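Local coordinates for probable alginate O-acetylase AlgJ (Pseudomonas putida, PDB 4O8V), which probably adds acetyl groups to mannuronate residues of alginate in the periplasm, acting as an SGNH hydrolase-like O-acetyltransferase with its partners AlgI and AlgF, at residues L49-Q55 / F262-Q268; G216-S220 / E273-Y278. All blocks are in the same frame, centred on the assembly; numbering follows the deposited sequence.

Contact 1: L49-Q55 / F262-Q268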
ATOM      1  N   LEU A  49      -0.629 -12.686  13.946  1.00 27.48           N
ATOM      2  CA  LEU A  49      -2.015 -12.260  13.812  1.00 26.54           C
ATOM      3  C   LEU A  49      -2.952 -13.451  13.994  1.00 30.19           C
ATOM      4  O   LEU A  49      -3.928 -13.365  14.744  1.00 32.95           O
ATOM      5  CB  LEU A  49      -2.267 -11.596  12.459  1.00 26.65           C
ATOM      6  CG  LEU A  49      -1.611 -10.207  12.300  1.00 24.21           C
ATOM      7  CD1 LEU A  49      -1.749  -9.692  10.863  1.00 23.27           C
ATOM      8  CD2 LEU A  49      -2.248  -9.198  13.233  1.00 25.21           C
ATOM      9  N   GLN A  50      -2.651 -14.558  13.319  0.52 29.16           N
ATOM     10  CA  GLN A  50      -3.536 -15.717  13.359  0.52 33.00           C
ATOM     11  C   GLN A  50      -3.662 -16.239  14.786  0.52 34.57           C
ATOM     12  O   GLN A  50      -4.750 -16.631  15.213  0.52 36.68           O
ATOM     13  CB  GLN A  50      -3.040 -16.820  12.421  0.52 36.60           C
ATOM     14  CG  GLN A  50      -3.924 -18.068  12.416  0.52 42.86           C
ATOM     15  CD  GLN A  50      -3.794 -18.886  11.139  0.52 46.10           C
ATOM     16  OE1 GLN A  50      -2.816 -19.608  10.948  0.52 47.91           O
ATOM     17  NE2 GLN A  50      -4.792 -18.783  10.263  0.52 46.92           N
ATOM     18  N   GLN A  51      -2.557 -16.212  15.525  1.00 28.85           N
ATOM     19  CA  GLN A  51      -2.534 -16.693  16.899  1.00 32.74           C
ATOM     20  C   GLN A  51      -3.393 -15.863  17.850  1.00 31.68           C
ATOM     21  O   GLN A  51      -3.802 -16.355  18.911  1.00 31.18           O
ATOM     22  CB  GLN A  51      -1.095 -16.760  17.394  1.00 36.15           C
ATOM     23  CG  GLN A  51      -0.388 -17.984  16.849  1.00 43.34           C
ATOM     24  CD  GLN A  51       1.117 -17.862  16.870  1.00 52.12           C
ATOM     25  OE1 GLN A  51       1.685 -17.005  17.563  1.00 56.45           O
ATOM     26  NE2 GLN A  51       1.782 -18.714  16.094  1.00 53.06           N
ATOM     27  N   HIS A  52      -3.667 -14.628  17.461  1.00 28.81           N
ATOM     28  CA  HIS A  52      -4.559 -13.744  18.200  1.00 37.67           C
ATOM     29  C   HIS A  52      -5.960 -13.740  17.605  1.00 38.28           C
ATOM     30  O   HIS A  52      -6.806 -12.947  18.009  1.00 38.61           O
ATOM     31  CB  HIS A  52      -3.998 -12.315  18.212  1.00 40.10           C
ATOM     32  CG  HIS A  52      -2.809 -12.156  19.104  1.00 45.05           C
ATOM     33  ND1 HIS A  52      -1.617 -12.809  18.872  1.00 48.99           N
ATOM     34  CD2 HIS A  52      -2.639 -11.456  20.250  1.00 48.53           C
ATOM     35  CE1 HIS A  52      -0.758 -12.508  19.831  1.00 50.57           C
ATOM     36  NE2 HIS A  52      -1.353 -11.687  20.678  1.00 51.34           N
ATOM     37  N   GLY A  53      -6.181 -14.602  16.615  1.00 34.79           N
ATOM     38  CA  GLY A  53      -7.475 -14.715  15.969  1.00 39.62           C
ATOM     39  C   GLY A  53      -7.758 -13.680  14.898  1.00 36.19           C
ATOM     40  O   GLY A  53      -8.924 -13.454  14.572  1.00 36.67           O
ATOM     41  N   SER A  54      -6.708 -13.044  14.365  1.00 32.42           N
ATOM     42  CA  SER A  54      -6.833 -12.073  13.271  1.00 32.67           C
ATOM     43  C   SER A  54      -6.395 -12.654  11.926  1.00 31.62           C
ATOM     44  O   SER A  54      -5.315 -13.241  11.823  1.00 32.93           O
ATOM     45  CB  SER A  54      -5.991 -10.816  13.541  1.00 31.92           C
ATOM     46  OG  SER A  54      -6.432 -10.128  14.688  1.00 35.21           O
ATOM     47  N   GLN A  55      -7.233 -12.478  10.908  0.61 29.85           N
ATOM     48  CA  GLN A  55      -6.906 -12.899   9.550  0.61 30.42           C
ATOM     49  C   GLN A  55      -6.192 -11.784   8.800  0.61 28.31           C
ATOM     50  O   GLN A  55      -6.677 -10.649   8.727  0.61 27.20           O
ATOM     51  CB  GLN A  55      -8.163 -13.308   8.774  0.61 32.67           C
ATOM     52  CG  GLN A  55      -8.825 -14.578   9.278  0.61 37.59           C
ATOM     53  CD  GLN A  55      -8.007 -15.827   8.985  0.61 41.79           C
ATOM     54  OE1 GLN A  55      -7.108 -15.815   8.140  0.61 39.58           O
ATOM     55  NE2 GLN A  55      -8.319 -16.913   9.680  0.61 49.55           N
ATOM     56  N   PHE A 262      -4.074  -3.788  19.650  1.00 40.51           N
ATOM     57  CA  PHE A 262      -4.043  -5.158  19.169  1.00 37.66           C
ATOM     58  C   PHE A 262      -4.121  -6.192  20.300  1.00 42.45           C
ATOM     59  O   PHE A 262      -4.869  -7.154  20.208  1.00 45.77           O
ATOM     60  CB  PHE A 262      -2.782  -5.397  18.362  1.00 32.84           C
ATOM     61  CG  PHE A 262      -2.640  -6.800  17.895  1.00 33.01           C
ATOM     62  CD1 PHE A 262      -3.553  -7.335  16.994  1.00 32.88           C
ATOM     63  CD2 PHE A 262      -1.605  -7.596  18.361  1.00 33.21           C
ATOM     64  CE1 PHE A 262      -3.436  -8.638  16.566  1.00 34.28           C
ATOM     65  CE2 PHE A 262      -1.469  -8.894  17.924  1.00 34.84           C
ATOM     66  CZ  PHE A 262      -2.387  -9.419  17.022  1.00 32.71           C
ATOM     67  N   LYS A 263      -3.315  -5.995  21.341  1.00 43.52           N
ATOM     68  CA  LYS A 263      -3.233  -6.942  22.452  1.00 49.02           C
ATOM     69  C   LYS A 263      -4.557  -7.070  23.196  1.00 52.01           C
ATOM     70  O   LYS A 263      -4.848  -8.123  23.762  1.00 54.75           O
ATOM     71  CB  LYS A 263      -2.130  -6.531  23.439  1.00 53.16           C
ATOM     72  CG  LYS A 263      -0.713  -6.874  22.984  1.00 56.92           C
ATOM     73  CD  LYS A 263       0.337  -6.300  23.930  1.00 60.37           C
ATOM     74  CE  LYS A 263       1.735  -6.451  23.359  1.00 59.96           C
ATOM     75  NZ  LYS A 263       2.740  -5.731  24.184  1.00 63.65           N
ATOM     76  N   ASN A 264      -5.364  -6.013  23.193  1.00 51.85           N
ATOM     77  CA  ASN A 264      -6.584  -6.012  24.002  1.00 60.59           C
ATOM     78  C   ASN A 264      -7.864  -6.196  23.208  1.00 60.74           C
ATOM     79  O   ASN A 264      -8.937  -6.374  23.785  1.00 65.98           O
ATOM     80  CB  ASN A 264      -6.676  -4.720  24.809  1.00 68.23           C
ATOM     81  CG  ASN A 264      -5.762  -4.727  26.013  1.00 76.66           C
ATOM     82  OD1 ASN A 264      -5.588  -5.757  26.666  1.00 81.42           O
ATOM     83  ND2 ASN A 264      -5.163  -3.579  26.310  1.00 78.63           N
ATOM     84  N   ALA A 265      -7.757  -6.157  21.889  1.00 51.75           N
ATOM     85  CA  ALA A 265      -8.940  -6.255  21.043  1.00 49.79           C
ATOM     86  C   ALA A 265      -8.522  -6.561  19.613  1.00 49.63           C
ATOM     87  O   ALA A 265      -8.647  -5.716  18.726  1.00 51.73           O
ATOM     88  N   ALA A 266      -8.012  -7.770  19.397  1.00 47.11           N
ATOM     89  CA  ALA A 266      -7.600  -8.185  18.060  1.00 43.33           C
ATOM     90  C   ALA A 266      -8.799  -8.193  17.115  1.00 40.70           C
ATOM     91  O   ALA A 266      -9.853  -8.734  17.434  1.00 39.70           O
ATOM     92  CB  ALA A 266      -6.936  -9.562  18.102  1.00 42.54           C
ATOM     93  N   PRO A 267      -8.641  -7.570  15.944  1.00 33.32           N
ATOM     94  CA  PRO A 267      -9.714  -7.477  14.953  1.00 32.39           C
ATOM     95  C   PRO A 267      -9.933  -8.807  14.236  1.00 31.66           C
ATOM     96  O   PRO A 267      -9.067  -9.679  14.296  1.00 33.71           O
ATOM     97  CB  PRO A 267      -9.197  -6.407  13.991  1.00 33.73           C
ATOM     98  CG  PRO A 267      -7.733  -6.531  14.079  1.00 30.94           C
ATOM     99  CD  PRO A 267      -7.417  -6.873  15.503  1.00 29.79           C
ATOM    100  N   GLN A 268     -11.074  -8.982  13.588  1.00 29.67           N
ATOM    101  CA  GLN A 268     -11.265 -10.159  12.740  1.00 34.19           C
ATOM    102  C   GLN A 268     -10.307 -10.167  11.540  1.00 34.31           C
ATOM    103  O   GLN A 268      -9.797 -11.225  11.163  1.00 32.82           O
ATOM    104  CB  GLN A 268     -12.707 -10.242  12.252  1.00 35.21           C
ATOM    105  CG  GLN A 268     -13.678 -10.429  13.404  1.00 37.50           C
ATOM    106  CD  GLN A 268     -15.110 -10.507  12.951  1.00 43.82           C
ATOM    107  OE1 GLN A 268     -15.386 -10.778  11.793  1.00 38.42           O
ATOM    108  NE2 GLN A 268     -16.037 -10.275  13.871  1.00 51.45           N
TER

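Contact 2: G216-S220 / E273-Y278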
ATOM      1  N   GLY A 216      -0.362   0.209   7.078  1.00 25.73           N
ATOM      2  CA  GLY A 216       0.361   0.470   5.853  1.00 26.64           C
ATOM      3  C   GLY A 216       1.152   1.763   5.864  1.00 28.44           C
ATOM      4  O   GLY A 216       1.607   2.248   6.911  1.00 25.90           O
ATOM      5  N   THR A 217       1.318   2.310   4.665  1.00 24.56           N
ATOM      6  CA  THR A 217       2.181   3.449   4.414  1.00 22.83           C
ATOM      7  C   THR A 217       1.345   4.692   4.163  1.00 21.05           C
ATOM      8  O   THR A 217       0.173   4.771   4.562  1.00 22.64           O
ATOM      9  CB  THR A 217       3.100   3.218   3.174  1.00 28.99           C
ATOM     10  OG1 THR A 217       2.282   3.183   1.997  1.00 25.78           O
ATOM     11  CG2 THR A 217       3.860   1.897   3.295  1.00 31.92           C
ATOM     12  N   SER A 218       1.973   5.689   3.545  1.00 25.50           N
ATOM     13  CA  SER A 218       1.252   6.890   3.127  1.00 23.53           C
ATOM     14  C   SER A 218       0.127   6.577   2.140  1.00 22.30           C
ATOM     15  O   SER A 218      -0.816   7.374   2.019  1.00 22.84           O
ATOM     16  CB  SER A 218       2.237   7.904   2.517  1.00 25.42           C
ATOM     17  OG  SER A 218       2.985   7.331   1.462  1.00 27.16           O
ATOM     18  N   TYR A 219       0.187   5.435   1.444  1.00 22.02           N
ATOM     19  CA  TYR A 219      -0.954   5.035   0.583  1.00 25.40           C
ATOM     20  C   TYR A 219      -2.225   4.927   1.426  1.00 26.06           C
ATOM     21  O   TYR A 219      -3.340   5.226   0.957  1.00 24.31           O
ATOM     22  CB  TYR A 219      -0.708   3.700  -0.148  1.00 23.51           C
ATOM     23  CG  TYR A 219       0.219   3.789  -1.337  1.00 24.76           C
ATOM     24  CD1 TYR A 219       1.597   3.705  -1.159  1.00 25.81           C
ATOM     25  CD2 TYR A 219      -0.277   3.971  -2.643  1.00 21.24           C
ATOM     26  CE1 TYR A 219       2.473   3.789  -2.238  1.00 23.03           C
ATOM     27  CE2 TYR A 219       0.606   4.049  -3.750  1.00 21.64           C
ATOM     28  CZ  TYR A 219       1.972   3.956  -3.533  1.00 23.57           C
ATOM     29  OH  TYR A 219       2.855   4.051  -4.586  1.00 26.57           O
ATOM     30  N   SER A 220      -2.048   4.541   2.691  1.00 23.43           N
ATOM     31  CA  SER A 220      -3.175   4.317   3.605  1.00 21.84           C
ATOM     32  C   SER A 220      -3.343   5.423   4.627  1.00 24.25           C
ATOM     33  O   SER A 220      -4.442   5.637   5.122  1.00 26.29           O
ATOM     34  CB  SER A 220      -2.998   2.991   4.371  1.00 22.34           C
ATOM     35  OG  SER A 220      -3.061   1.881   3.499  1.00 22.44           O
ATOM     36  N   GLU A 273      -1.349  -2.978   3.789  1.00 22.18           N
ATOM     37  CA  GLU A 273      -0.973  -2.377   2.510  1.00 24.11           C
ATOM     38  C   GLU A 273       0.557  -2.269   2.416  1.00 25.21           C
ATOM     39  O   GLU A 273       1.223  -1.689   3.284  1.00 25.78           O
ATOM     40  CB  GLU A 273      -1.669  -1.024   2.353  1.00 22.71           C
ATOM     41  CG  GLU A 273      -1.089  -0.152   1.255  1.00 25.22           C
ATOM     42  CD  GLU A 273      -0.134   0.908   1.794  1.00 28.24           C
ATOM     43  OE1 GLU A 273      -0.500   1.625   2.764  1.00 25.92           O
ATOM     44  OE2 GLU A 273       0.975   1.050   1.231  1.00 26.08           O
ATOM     45  N   PHE A 274       1.106  -2.879   1.368  1.00 26.24           N
ATOM     46  CA  PHE A 274       2.540  -3.137   1.237  1.00 25.40           C
ATOM     47  C   PHE A 274       2.919  -2.947  -0.237  1.00 25.71           C
ATOM     48  O   PHE A 274       2.777  -3.867  -1.043  1.00 26.03           O
ATOM     49  CB  PHE A 274       2.866  -4.570   1.725  1.00 25.29           C
ATOM     50  CG  PHE A 274       4.326  -4.813   2.045  1.00 24.43           C
ATOM     51  CD1 PHE A 274       5.326  -4.510   1.126  1.00 22.87           C
ATOM     52  CD2 PHE A 274       4.704  -5.353   3.289  1.00 24.70           C
ATOM     53  CE1 PHE A 274       6.677  -4.758   1.430  1.00 27.12           C
ATOM     54  CE2 PHE A 274       6.050  -5.583   3.607  1.00 25.55           C
ATOM     55  CZ  PHE A 274       7.040  -5.277   2.677  1.00 24.72           C
ATOM     56  N   PRO A 275       3.374  -1.746  -0.609  1.00 26.71           N
ATOM     57  CA  PRO A 275       3.711  -1.512  -2.016  1.00 22.50           C
ATOM     58  C   PRO A 275       4.907  -2.381  -2.465  1.00 25.65           C
ATOM     59  O   PRO A 275       5.830  -2.601  -1.678  1.00 26.30           O
ATOM     60  CB  PRO A 275       4.068  -0.012  -2.054  1.00 27.12           C
ATOM     61  CG  PRO A 275       3.354   0.575  -0.831  1.00 25.96           C
ATOM     62  CD  PRO A 275       3.518  -0.532   0.211  1.00 24.73           C
ATOM     63  N   GLU A 276       4.893  -2.866  -3.703  1.00 28.65           N
ATOM     64  CA  GLU A 276       5.879  -3.866  -4.115  1.00 29.21           C
ATOM     65  C   GLU A 276       7.339  -3.408  -3.988  1.00 33.28           C
ATOM     66  O   GLU A 276       8.201  -4.207  -3.632  1.00 32.80           O
ATOM     67  CB  GLU A 276       5.600  -4.335  -5.550  1.00 29.49           C
ATOM     68  CG  GLU A 276       5.828  -3.283  -6.629  1.00 29.22           C
ATOM     69  CD  GLU A 276       5.942  -3.865  -8.035  1.00 35.10           C
ATOM     70  OE1 GLU A 276       7.042  -4.325  -8.420  1.00 35.21           O
ATOM     71  OE2 GLU A 276       4.943  -3.834  -8.776  1.00 36.69           O
ATOM     72  N   ARG A 277       7.620  -2.127  -4.234  1.00 28.35           N
ATOM     73  CA  ARG A 277       8.998  -1.652  -4.263  1.00 29.36           C
ATOM     74  C   ARG A 277       9.712  -1.761  -2.915  1.00 25.71           C
ATOM     75  O   ARG A 277      10.930  -1.678  -2.864  1.00 29.02           O
ATOM     76  CB  ARG A 277       9.057  -0.193  -4.740  1.00 34.01           C
ATOM     77  CG  ARG A 277       8.602   0.846  -3.692  1.00 35.53           C
ATOM     78  CD  ARG A 277       8.573   2.237  -4.350  1.00 36.90           C
ATOM     79  NE  ARG A 277       8.396   3.364  -3.431  1.00 38.54           N
ATOM     80  CZ  ARG A 277       7.229   3.977  -3.238  1.00 41.67           C
ATOM     81  NH1 ARG A 277       6.144   3.537  -3.863  1.00 38.83           N
ATOM     82  NH2 ARG A 277       7.141   5.015  -2.414  1.00 43.09           N
ATOM     83  N   TYR A 278       8.952  -1.932  -1.836  1.00 24.95           N
ATOM     84  CA  TYR A 278       9.547  -2.036  -0.499  1.00 28.96           C
ATOM     85  C   TYR A 278      10.097  -3.422  -0.184  1.00 27.43           C
ATOM     86  O   TYR A 278      10.832  -3.579   0.786  1.00 26.12           O
ATOM     87  CB  TYR A 278       8.527  -1.661   0.588  1.00 30.18           C
ATOM     88  CG  TYR A 278       8.214  -0.181   0.651  1.00 28.38           C
ATOM     89  CD1 TYR A 278       9.112   0.721   1.228  1.00 32.48           C
ATOM     90  CD2 TYR A 278       7.030   0.313   0.119  1.00 32.19           C
ATOM     91  CE1 TYR A 278       8.827   2.080   1.274  1.00 34.58           C
ATOM     92  CE2 TYR A 278       6.739   1.661   0.159  1.00 30.06           C
ATOM     93  CZ  TYR A 278       7.634   2.541   0.739  1.00 34.40           C
ATOM     94  OH  TYR A 278       7.323   3.888   0.771  1.00 37.39           O
TER
HETATM   95  O   HOH W   1       4.622   4.495   0.302  1.00 33.00           O

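Contact 1: L49-Q55 / F262-Q268
Two successive carbonyls, Pro267 O and Gln268 O, are taken by two successive residues, the Ser54 hydroxyl and the Gln55 amide, just after the turn that ends helix 31-51. That turn is a Schellman motif: Ser54 N reaches Leu49 O at 2.8 Å, Gly53 N reaches Gln50 O at 2.9 Å, and Gly53, as C-prime residue, has a positive phi of 82°. The reversal delivers Ser54 and Gln55 to the 262-268 segment. Ser54 OG donates to Pro267 O at 2.7 Å, and Gln55 N donates to Gln268 O at 2.9 Å with a nearly linear angle of 173°.

Beside these bonds side chains pack. Leu49 CD2 touches Phe262 CE1 at 3.6 Å, and the His52 and Phe262 rings lie obliquely, with centroids 4.7 Å apart and planes at 34°; the imidazole ND1 bonds back to Thr48 O. Ala266 CB lies 3.4 Å from His52 O and 3.5 Å from Ser54 OG.

Helix 250-257 backs the cluster, Leu257 touching Leu49 and Phe262, while the Gln55-Gln268 bond leads into strands 55-61 and 269-275, which pair in parallel within the central sheet.

Contact 2: G216-S220 / E273-Y278
Glu273 is the polar hub: its carboxylate accepts three short hydrogen bonds from residues 217-220, Thr217 N to Glu273 OE1 at 2.7 Å (159° at the hydrogen), Ser220 OG to Glu273 OE1 at 2.7 Å, and Thr217 OG1 to Glu273 OE2 at 2.6 Å. OE1 thus has two donors and OE2 one. Because Thr217 OG1 gives its proton to Glu273, it can accept from Tyr219 N at 3.1 Å (161°), the capping bond of an N-cap residue at the start of helix 218-221. Water 1 also donates to Thr217 OG1 at 3.2 Å and hydrogen-bonds to Tyr278 OH at 2.8 Å, bridging the segments.

Gly216 lets the carboxylate in close: its CA is 3.4 Å from Glu273 OE1, and an ideal CB would sit only 2.2 Å from that oxygen.

Farther out, Tyr219 CD1 meets Pro275 CG at 3.6 Å, and Thr217 CG2 lies 3.9 Å from Pro275 CD. A weak hydrogen bond runs from Arg277 NH1 to Tyr219 OH at 3.4 Å, although the stronger partner of the guanidinium is Glu23. The Tyr219 ring also packs edge-to-face with His122 and Trp123.

Ser218, the nucleophile by similarity, makes no contact with 273-278; its OG hydrogen-bonds to His122 NE2, as in a Ser-His-Asp triad completed by Asp120. Three donors converging on the buried Glu273 carboxylate are consistent with a charged acceptor; by binding Thr217 and Ser220, which flank the nucleophile in sequence, it probably helps hold the turn carrying Ser218 in place.

How the contacts relate
Contacts 1 and 2 sit at opposite ends of strand 269-275, an inner strand of the four-stranded parallel sheet. Residues 262-268 lead into this strand; residues 273-278 take in its last residues and the 3-10 turn that follows. Segment 49-55 enters the neighbouring strand 55-61, and segment 216-220 follows strand 212-215 on the other side. Along the chain the segments alternate: 49-55, 216-220, 262-268, 273-278. The contact centres are 21 Å apart, the nearest atoms about 10 Å. The sheet thus carries the probable active-site turn of contact 2 at the C-terminal ends of its strands, whereas contact 1 joins the N-terminal ends of strands 55-61 and 269-275, away from the annotated sites.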